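PDB 1FKM: GTPase-activating protein GYP1 from Saccharomyces cerevisiae, which stimulates GTP hydrolysis by Ypt/Rab GTPases, chiefly Ypt1 and Ypt7, by supplying an arginine finger and a glutamine finger in trans from its TBC domain. Local coordinates for residues Arg39-Lys44 with Gly48-Asn53; Arg115-Trp120 with Asp135-Phe140; Phe144-Leu149 with Asp155-Lys160. One frame throughout, in Å; residues are numbered along the deposited sequence.

Interaction 1: Arg39-Lys44 with Gly48-Asn53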
loop_
_atom_site.group_PDB
_atom_site.type_symbol
_atom_site.label_atom_id
_atom_site.label_comp_id
_atom_site.label_asym_id
_atom_site.label_seq_id
_atom_site.Cartn_x
_atom_site.Cartn_y
_atom_site.Cartn_z
ATOM N N ARG A 39 3.056 2.520 14.085
ATOM C CA ARG A 39 2.931 2.616 12.635
ATOM C C ARG A 39 2.685 3.994 12.031
ATOM O O ARG A 39 3.350 4.367 11.066
ATOM C CB ARG A 39 1.873 1.638 12.111
ATOM C CG ARG A 39 2.367 0.206 12.056
ATOM C CD ARG A 39 1.544 -0.640 11.089
ATOM N NE ARG A 39 2.087 -1.989 10.978
ATOM C CZ ARG A 39 1.595 -3.056 11.601
ATOM N NH1 ARG A 39 0.534 -2.944 12.391
ATOM N NH2 ARG A 39 2.171 -4.238 11.434
ATOM N N PRO A 40 1.727 4.765 12.567
ATOM C CA PRO A 40 1.486 6.088 11.984
ATOM C C PRO A 40 2.769 6.898 11.805
ATOM O O PRO A 40 3.117 7.289 10.689
ATOM C CB PRO A 40 0.526 6.730 12.981
ATOM C CG PRO A 40 -0.278 5.547 13.449
ATOM C CD PRO A 40 0.800 4.513 13.685
ATOM N N VAL A 41 3.475 7.130 12.906
ATOM C CA VAL A 41 4.714 7.899 12.859
ATOM C C VAL A 41 5.807 7.250 12.013
ATOM O O VAL A 41 6.401 7.903 11.153
ATOM C CB VAL A 41 5.265 8.139 14.276
ATOM C CG1 VAL A 41 6.661 8.742 14.201
ATOM C CG2 VAL A 41 4.338 9.080 15.030
ATOM N N VAL A 42 6.063 5.967 12.242
ATOM C CA VAL A 42 7.116 5.270 11.511
ATOM C C VAL A 42 6.868 5.196 10.012
ATOM O O VAL A 42 7.797 5.364 9.229
ATOM C CB VAL A 42 7.347 3.848 12.080
ATOM C CG1 VAL A 42 8.447 3.140 11.291
ATOM C CG2 VAL A 42 7.747 3.945 13.553
ATOM N N TRP A 43 5.627 4.941 9.599
ATOM C CA TRP A 43 5.333 4.893 8.172
ATOM C C TRP A 43 5.603 6.259 7.526
ATOM O O TRP A 43 6.149 6.339 6.426
ATOM C CB TRP A 43 3.875 4.495 7.935
ATOM C CG TRP A 43 3.639 3.016 7.921
ATOM C CD1 TRP A 43 4.362 2.052 8.583
ATOM C CD2 TRP A 43 2.568 2.331 7.258
ATOM N NE1 TRP A 43 3.797 0.810 8.370
ATOM C CE2 TRP A 43 2.697 0.954 7.563
ATOM C CE3 TRP A 43 1.509 2.748 6.437
ATOM C CZ2 TRP A 43 1.808 -0.006 7.077
ATOM C CZ3 TRP A 43 0.619 1.786 5.952
ATOM C CH2 TRP A 43 0.777 0.430 6.274
ATOM N N LYS A 44 5.215 7.331 8.206
ATOM C CA LYS A 44 5.433 8.673 7.664
ATOM C C LYS A 44 6.921 8.996 7.574
ATOM O O LYS A 44 7.359 9.668 6.638
ATOM C CB LYS A 44 4.701 9.710 8.513
ATOM C CG LYS A 44 3.182 9.540 8.475
ATOM C CD LYS A 44 2.472 10.523 9.394
ATOM C CE LYS A 44 0.984 10.175 9.524
ATOM N NZ LYS A 44 0.287 11.049 10.510
ATOM N N GLY A 48 9.333 9.112 3.762
ATOM C CA GLY A 48 9.909 10.417 3.476
ATOM C C GLY A 48 8.967 11.598 3.600
ATOM O O GLY A 48 9.182 12.639 2.978
ATOM N N TYR A 49 7.918 11.449 4.400
ATOM C CA TYR A 49 6.960 12.527 4.580
ATOM C C TYR A 49 7.353 13.330 5.810
ATOM O O TYR A 49 7.707 14.502 5.711
ATOM C CB TYR A 49 5.545 11.953 4.736
ATOM C CG TYR A 49 4.476 12.982 5.039
ATOM C CD1 TYR A 49 4.265 14.074 4.198
ATOM C CD2 TYR A 49 3.635 12.830 6.146
ATOM C CE1 TYR A 49 3.232 14.986 4.448
ATOM C CE2 TYR A 49 2.603 13.731 6.401
ATOM C CZ TYR A 49 2.407 14.802 5.549
ATOM O OH TYR A 49 1.364 15.666 5.793
ATOM N N LEU A 50 7.304 12.691 6.970
ATOM C CA LEU A 50 7.668 13.352 8.212
ATOM C C LEU A 50 9.188 13.518 8.277
ATOM O O LEU A 50 9.936 12.562 8.075
ATOM C CB LEU A 50 7.184 12.521 9.401
ATOM C CG LEU A 50 7.151 13.181 10.780
ATOM C CD1 LEU A 50 6.139 14.336 10.787
ATOM C CD2 LEU A 50 6.760 12.147 11.813
ATOM N N PRO A 51 9.670 14.746 8.540
ATOM C CA PRO A 51 11.122 14.944 8.616
ATOM C C PRO A 51 11.731 14.250 9.835
ATOM O O PRO A 51 11.109 14.185 10.891
ATOM C CB PRO A 51 11.266 16.470 8.660
ATOM C CG PRO A 51 9.978 16.931 9.268
ATOM C CD PRO A 51 8.950 16.030 8.621
ATOM N N VAL A 52 12.942 13.721 9.686
ATOM C CA VAL A 52 13.595 13.041 10.801
ATOM C C VAL A 52 14.016 14.008 11.908
ATOM O O VAL A 52 14.172 13.605 13.058
ATOM C CB VAL A 52 14.820 12.227 10.329
ATOM C CG1 VAL A 52 14.349 11.069 9.454
ATOM C CG2 VAL A 52 15.796 13.124 9.564
ATOM N N ASN A 53 14.202 15.280 11.564
ATOM C CA ASN A 53 14.559 16.285 12.565
ATOM C C ASN A 53 13.250 16.670 13.246
ATOM O O ASN A 53 12.436 17.388 12.667
ATOM C CB ASN A 53 15.167 17.520 11.901
ATOM C CG ASN A 53 15.670 18.537 12.912
ATOM O OD1 ASN A 53 15.137 18.645 14.018
ATOM N ND2 ASN A 53 16.692 19.299 12.530
#
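Lys-44 and Tyr-49 lie side by side and point the same way, the aliphatic part of the lysine running past the edge of the phenol ring, with CG of Lys-44 near the ring plane and 4.1 Å from CD2 of Tyr-49. The lysine chain is extended beyond CG, and the tyrosine CG stands anti to its own backbone nitrogen (chi1 175°), so that CB, CG and CD of Lys-44 all pass the CD2 edge before the polar ends diverge. These take different carboxylate oxygens of Asp-177 in helix 168-186, NZ pairing with OD2 in a salt bridge and OH bonding to OD1. Next along the chain, Leu-50 sets its CB 3.9 Å from CB of Lys-44 and sends CD2 obliquely across to CG1 of Val-41, 4.2 Å away. The backbone fixes this layout: the carbonyl O of Lys-44 accepts Tyr-49 N at 2.9 Å, nearly in line with the C=O bond, and Leu-50 N at 3.0 Å from above the carbonyl plane, with a C=O...N angle of 117°. The bond from Leu-50 N is an addition to the Schellman motif in which Gly-48, with its positive phi of 86°, ends helix 39-46, and to which the Tyr-49 N bond belongs.

Interaction 2: Arg115-Trp120 with Asp135-Phe140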
loop_
_atom_site.group_PDB
_atom_site.type_symbol
_atom_site.label_atom_id
_atom_site.label_comp_id
_atom_site.label_asym_id
_atom_site.label_seq_id
_atom_site.Cartn_x
_atom_site.Cartn_y
_atom_site.Cartn_z
ATOM N N ARG A 115 -12.017 12.954 -2.012
ATOM C CA ARG A 115 -11.194 14.162 -2.094
ATOM C C ARG A 115 -9.714 13.843 -2.300
ATOM O O ARG A 115 -9.034 14.482 -3.110
ATOM C CB ARG A 115 -11.361 15.011 -0.828
ATOM C CG ARG A 115 -12.745 15.629 -0.659
ATOM C CD ARG A 115 -12.772 16.616 0.501
ATOM N NE ARG A 115 -12.811 15.973 1.812
ATOM C CZ ARG A 115 -13.929 15.636 2.452
ATOM N NH1 ARG A 115 -15.113 15.878 1.899
ATOM N NH2 ARG A 115 -13.870 15.070 3.654
ATOM N N ILE A 116 -9.213 12.864 -1.556
ATOM C CA ILE A 116 -7.813 12.468 -1.679
ATOM C C ILE A 116 -7.480 12.009 -3.095
ATOM O O ILE A 116 -6.507 12.471 -3.701
ATOM C CB ILE A 116 -7.474 11.322 -0.695
ATOM C CG1 ILE A 116 -7.575 11.832 0.747
ATOM C CG2 ILE A 116 -6.079 10.788 -0.984
ATOM C CD1 ILE A 116 -7.505 10.727 1.810
ATOM N N LEU A 117 -8.289 11.101 -3.626
ATOM C CA LEU A 117 -8.041 10.577 -4.960
ATOM C C LEU A 117 -8.252 11.624 -6.037
ATOM O O LEU A 117 -7.533 11.645 -7.037
ATOM C CB LEU A 117 -8.938 9.371 -5.233
ATOM C CG LEU A 117 -8.664 8.173 -4.318
ATOM C CD1 LEU A 117 -9.654 7.056 -4.628
ATOM C CD2 LEU A 117 -7.239 7.688 -4.518
ATOM N N TYR A 118 -9.234 12.492 -5.828
ATOM C CA TYR A 118 -9.522 13.537 -6.802
ATOM C C TYR A 118 -8.324 14.474 -6.923
ATOM O O TYR A 118 -7.887 14.794 -8.031
ATOM C CB TYR A 118 -10.759 14.331 -6.378
ATOM C CG TYR A 118 -11.097 15.471 -7.309
ATOM C CD1 TYR A 118 -11.507 15.230 -8.621
ATOM C CD2 TYR A 118 -10.992 16.795 -6.882
ATOM C CE1 TYR A 118 -11.806 16.283 -9.491
ATOM C CE2 TYR A 118 -11.285 17.857 -7.740
ATOM C CZ TYR A 118 -11.690 17.594 -9.042
ATOM O OH TYR A 118 -11.958 18.645 -9.897
ATOM N N LEU A 119 -7.794 14.912 -5.784
ATOM C CA LEU A 119 -6.652 15.820 -5.796
ATOM C C LEU A 119 -5.439 15.189 -6.464
ATOM O O LEU A 119 -4.738 15.843 -7.240
ATOM C CB LEU A 119 -6.290 16.260 -4.373
ATOM C CG LEU A 119 -5.140 17.276 -4.307
ATOM C CD1 LEU A 119 -5.494 18.515 -5.133
ATOM C CD2 LEU A 119 -4.867 17.653 -2.858
ATOM N N TRP A 120 -5.179 13.917 -6.170
ATOM C CA TRP A 120 -4.038 13.247 -6.789
ATOM C C TRP A 120 -4.256 13.155 -8.299
ATOM O O TRP A 120 -3.333 13.392 -9.090
ATOM C CB TRP A 120 -3.850 11.836 -6.222
ATOM C CG TRP A 120 -2.624 11.155 -6.780
ATOM C CD1 TRP A 120 -1.361 11.188 -6.263
ATOM C CD2 TRP A 120 -2.539 10.405 -7.998
ATOM N NE1 TRP A 120 -0.494 10.504 -7.085
ATOM C CE2 TRP A 120 -1.191 10.016 -8.157
ATOM C CE3 TRP A 120 -3.472 10.028 -8.976
ATOM C CZ2 TRP A 120 -0.750 9.268 -9.255
ATOM C CZ3 TRP A 120 -3.033 9.287 -10.065
ATOM C CH2 TRP A 120 -1.684 8.916 -10.196
ATOM N N ASP A 135 -7.345 1.319 -4.236
ATOM C CA ASP A 135 -6.960 0.273 -3.299
ATOM C C ASP A 135 -5.717 0.709 -2.527
ATOM O O ASP A 135 -5.662 0.589 -1.302
ATOM C CB ASP A 135 -6.643 -1.033 -4.039
ATOM C CG ASP A 135 -7.856 -1.627 -4.723
ATOM O OD1 ASP A 135 -8.842 -1.944 -4.024
ATOM O OD2 ASP A 135 -7.815 -1.778 -5.961
ATOM N N LEU A 136 -4.726 1.225 -3.254
ATOM C CA LEU A 136 -3.459 1.637 -2.647
ATOM C C LEU A 136 -3.537 2.701 -1.573
ATOM O O LEU A 136 -2.684 2.754 -0.691
ATOM C CB LEU A 136 -2.475 2.107 -3.724
ATOM C CG LEU A 136 -1.982 1.034 -4.693
ATOM C CD1 LEU A 136 -0.962 1.645 -5.647
ATOM C CD2 LEU A 136 -1.359 -0.113 -3.917
ATOM N N VAL A 137 -4.544 3.561 -1.646
ATOM C CA VAL A 137 -4.683 4.619 -0.659
ATOM C C VAL A 137 -5.182 4.103 0.698
ATOM O O VAL A 137 -4.861 4.685 1.736
ATOM C CB VAL A 137 -5.664 5.729 -1.160
ATOM C CG1 VAL A 137 -7.097 5.197 -1.189
ATOM C CG2 VAL A 137 -5.568 6.964 -0.264
ATOM N N THR A 138 -5.923 2.992 0.696
ATOM C CA THR A 138 -6.512 2.486 1.940
ATOM C C THR A 138 -5.610 2.040 3.095
ATOM O O THR A 138 -5.934 2.312 4.260
ATOM C CB THR A 138 -7.602 1.403 1.640
ATOM O OG1 THR A 138 -7.018 0.252 1.019
ATOM C CG2 THR A 138 -8.646 1.984 0.695
ATOM N N PRO A 139 -4.480 1.358 2.814
ATOM C CA PRO A 139 -3.625 0.954 3.942
ATOM C C PRO A 139 -3.099 2.179 4.692
ATOM O O PRO A 139 -2.950 2.156 5.918
ATOM C CB PRO A 139 -2.502 0.160 3.269
ATOM C CG PRO A 139 -3.206 -0.445 2.072
ATOM C CD PRO A 139 -4.025 0.728 1.563
ATOM N N PHE A 140 -2.810 3.246 3.949
ATOM C CA PHE A 140 -2.328 4.493 4.545
ATOM C C PHE A 140 -3.446 5.130 5.360
ATOM O O PHE A 140 -3.244 5.511 6.511
ATOM C CB PHE A 140 -1.919 5.500 3.460
ATOM C CG PHE A 140 -0.579 5.229 2.843
ATOM C CD1 PHE A 140 0.551 5.081 3.637
ATOM C CD2 PHE A 140 -0.445 5.145 1.461
ATOM C CE1 PHE A 140 1.798 4.852 3.065
ATOM C CE2 PHE A 140 0.799 4.916 0.880
ATOM C CZ PHE A 140 1.921 4.770 1.681
#
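Val-137 lies against Ile-116 and Leu-117, one methyl to each. CG2 of Val-137 meets CG2 of Ile-116 at 3.9 Å, while CG1 of Val-137 lies 4.2 Å from CD2 of Leu-117, and the same leucine methyl is equally far from the valine CB. The valine torsion divides the work: with chi1 at 70°, CG1 sits in the crowded position between backbone N and carbonyl carbon, and CG2 is anti to the nitrogen. Ile-116 directs its CB at the other helix and offers the short branch, CG2, whereas the CB of Leu-117 points neither toward the facing segment nor away from it, and only CD2, at the end of the chain, reaches the valine. Here helices 107-123 and 133-145 meet in a small apolar patch inside the all-helical TBC domain; between residues 115-120 and 135-140 the nearest CA atoms are those of Leu-117 and Val-137, 8.1 Å apart. The patch lies near the catalytic fingers: the side chain of Leu-117 is about 9 Å from that of the glutamine finger Gln-131 and about 11 Å from that of the arginine finger Arg-96. Just past the valine, helix 133-145 is kinked at Thr-138 and Pro-139. There the carbonyl O of Asp-135 is gripped twice by Thr-138, through its N and, in the carbonyl plane, through OG1 at 2.7 Å. Thr-178 of helix 168-186 also touches Val-137.

Interaction 3: Phe144-Leu149 with Asp155-Lys160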
loop_
_atom_site.group_PDB
_atom_site.type_symbol
_atom_site.label_atom_id
_atom_site.label_comp_id
_atom_site.label_asym_id
_atom_site.label_seq_id
_atom_site.Cartn_x
_atom_site.Cartn_y
_atom_site.Cartn_z
ATOM N N PHE A 144 -3.181 5.485 9.341
ATOM C CA PHE A 144 -3.091 6.831 9.895
ATOM C C PHE A 144 -4.287 7.139 10.795
ATOM O O PHE A 144 -4.188 7.939 11.723
ATOM C CB PHE A 144 -2.983 7.852 8.765
ATOM C CG PHE A 144 -1.697 7.759 8.000
ATOM C CD1 PHE A 144 -0.671 6.923 8.439
ATOM C CD2 PHE A 144 -1.506 8.500 6.838
ATOM C CE1 PHE A 144 0.527 6.824 7.730
ATOM C CE2 PHE A 144 -0.317 8.407 6.126
ATOM C CZ PHE A 144 0.702 7.567 6.571
ATOM N N LEU A 145 -5.416 6.493 10.518
ATOM C CA LEU A 145 -6.623 6.676 11.320
ATOM C C LEU A 145 -6.406 6.168 12.742
ATOM O O LEU A 145 -6.956 6.726 13.682
ATOM C CB LEU A 145 -7.796 5.887 10.727
ATOM C CG LEU A 145 -8.977 6.561 10.031
ATOM C CD1 LEU A 145 -9.993 5.480 9.663
ATOM C CD2 LEU A 145 -9.625 7.600 10.941
ATOM N N THR A 146 -5.614 5.107 12.900
ATOM C CA THR A 146 -5.401 4.530 14.226
ATOM C C THR A 146 -4.763 5.488 15.216
ATOM O O THR A 146 -4.912 5.321 16.421
ATOM C CB THR A 146 -4.553 3.218 14.184
ATOM O OG1 THR A 146 -3.221 3.498 13.734
ATOM C CG2 THR A 146 -5.204 2.197 13.255
ATOM N N GLU A 147 -4.055 6.490 14.713
ATOM C CA GLU A 147 -3.411 7.461 15.589
ATOM C C GLU A 147 -4.437 8.305 16.349
ATOM O O GLU A 147 -4.110 8.913 17.364
ATOM C CB GLU A 147 -2.506 8.388 14.776
ATOM C CG GLU A 147 -1.506 9.149 15.626
ATOM C CD GLU A 147 -0.560 9.998 14.802
ATOM O OE1 GLU A 147 -0.971 10.493 13.732
ATOM O OE2 GLU A 147 0.596 10.179 15.234
ATOM N N TYR A 148 -5.672 8.346 15.855
ATOM C CA TYR A 148 -6.730 9.142 16.492
ATOM C C TYR A 148 -7.603 8.358 17.468
ATOM O O TYR A 148 -8.526 8.912 18.072
ATOM C CB TYR A 148 -7.613 9.784 15.417
ATOM C CG TYR A 148 -6.877 10.796 14.575
ATOM C CD1 TYR A 148 -6.796 12.135 14.967
ATOM C CD2 TYR A 148 -6.226 10.412 13.408
ATOM C CE1 TYR A 148 -6.084 13.063 14.213
ATOM C CE2 TYR A 148 -5.509 11.333 12.648
ATOM C CZ TYR A 148 -5.442 12.653 13.056
ATOM O OH TYR A 148 -4.730 13.558 12.308
ATOM N N LEU A 149 -7.315 7.069 17.609
ATOM C CA LEU A 149 -8.053 6.197 18.514
ATOM C C LEU A 149 -7.186 5.885 19.720
ATOM O O LEU A 149 -5.961 5.996 19.653
ATOM C CB LEU A 149 -8.380 4.866 17.829
ATOM C CG LEU A 149 -9.502 4.777 16.799
ATOM C CD1 LEU A 149 -9.453 3.425 16.109
ATOM C CD2 LEU A 149 -10.835 4.980 17.495
ATOM N N ASP A 155 -7.460 -2.077 17.275
ATOM C CA ASP A 155 -7.964 -3.263 16.594
ATOM C C ASP A 155 -9.382 -3.097 16.052
ATOM O O ASP A 155 -9.860 -3.935 15.287
ATOM C CB ASP A 155 -7.917 -4.472 17.534
ATOM C CG ASP A 155 -6.501 -4.864 17.909
ATOM O OD1 ASP A 155 -5.551 -4.222 17.410
ATOM O OD2 ASP A 155 -6.336 -5.817 18.701
ATOM N N ASP A 156 -10.052 -2.016 16.431
ATOM C CA ASP A 156 -11.415 -1.795 15.959
ATOM C C ASP A 156 -11.529 -0.654 14.955
ATOM O O ASP A 156 -12.617 -0.115 14.726
ATOM C CB ASP A 156 -12.339 -1.535 17.150
ATOM C CG ASP A 156 -12.379 -2.707 18.117
ATOM O OD1 ASP A 156 -12.748 -3.823 17.687
ATOM O OD2 ASP A 156 -12.041 -2.513 19.304
ATOM N N VAL A 157 -10.410 -0.294 14.341
ATOM C CA VAL A 157 -10.411 0.796 13.378
ATOM C C VAL A 157 -11.258 0.494 12.141
ATOM O O VAL A 157 -11.780 1.409 11.504
ATOM C CB VAL A 157 -8.966 1.147 12.940
ATOM C CG1 VAL A 157 -8.366 0.002 12.119
ATOM C CG2 VAL A 157 -8.962 2.448 12.151
ATOM N N GLU A 158 -11.415 -0.782 11.805
ATOM C CA GLU A 158 -12.186 -1.134 10.618
ATOM C C GLU A 158 -13.703 -1.149 10.793
ATOM O O GLU A 158 -14.434 -1.311 9.818
ATOM C CB GLU A 158 -11.733 -2.493 10.072
ATOM C CG GLU A 158 -10.243 -2.576 9.770
ATOM C CD GLU A 158 -9.901 -3.720 8.828
ATOM O OE1 GLU A 158 -10.628 -4.734 8.840
ATOM O OE2 GLU A 158 -8.898 -3.611 8.084
ATOM N N ILE A 159 -14.185 -0.973 12.020
ATOM C CA ILE A 159 -15.627 -0.995 12.246
ATOM C C ILE A 159 -16.212 0.276 12.857
ATOM O O ILE A 159 -17.413 0.343 13.123
ATOM C CB ILE A 159 -16.026 -2.195 13.137
ATOM C CG1 ILE A 159 -15.308 -2.111 14.482
ATOM C CG2 ILE A 159 -15.679 -3.505 12.434
ATOM C CD1 ILE A 159 -15.730 -3.177 15.467
ATOM N N LYS A 160 -15.381 1.291 13.065
ATOM C CA LYS A 160 -15.862 2.534 13.655
ATOM C C LYS A 160 -15.845 3.716 12.687
ATOM O O LYS A 160 -14.895 3.892 11.927
ATOM C CB LYS A 160 -15.037 2.872 14.900
ATOM C CG LYS A 160 -15.091 1.783 15.959
ATOM C CD LYS A 160 -14.285 2.131 17.197
ATOM C CE LYS A 160 -14.401 1.017 18.231
ATOM N NZ LYS A 160 -13.628 1.293 19.474
#
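Val-157 is received by three side chains, Leu-145, Thr-146 and Leu-149, whose contacts overlap on its CB and CG2. Its chi1 of 68° puts CG2 anti to the backbone nitrogen, where that methyl lies 3.9 Å from CB of Leu-145 and equally far from CG2 of Thr-146; CG1 of Val-157, lodged between nitrogen and carbonyl carbon, also approaches the threonine methyl, at 4.0 Å. Thr-146 divides its branches by polarity: chi1 of 65° turns CG2 to the valine while OG1 bonds back to the carbonyl O of Thr-143 in the preceding helical turn. Leu-149 comes in at about a right angle to Val-157, and its CD1 is 3.9 Å from the valine CA and CB. Its other methyl, CD2, comes only loosely near CD of the fully extended Lys-160, at 4.5 Å. Leu-145 is the conformational exception, its chi1 of -109° falling away from the staggered positions, yet its CD1 still comes within 4.1 Å of CG2 of Val-157. Leu-174 of helix 168-186 and Tyr-165 also pack on Leu-145. This is hydrophobic packing of a connecting loop against the last residues of helix 133-145 and the turn that follows, within the all-helical TBC fold.

How the interactions relate
All three contacts are largely buried, but interaction 2 is nearest the centre of the chain and the closest to the catalytic fingers, whereas interactions 1 and 3 lie farther out. Interactions 2 and 3 share helix 133-145: residues 135-140 meet another helix, while Leu-145 and the following turn meet a loop. Interaction 1 alone relies on backbone hydrogen bonds across its segments, as befits a helix end turning into its own loop; the other two are apolar. Interaction 1 touches both others, with Trp-43 against Pro-139 and Phe-140 of interaction 2, and Pro-40 against Thr-146 of interaction 3. Lys-44 also makes a cation-pi contact with Phe-144, while its ion pair with Glu-147 is long and weak.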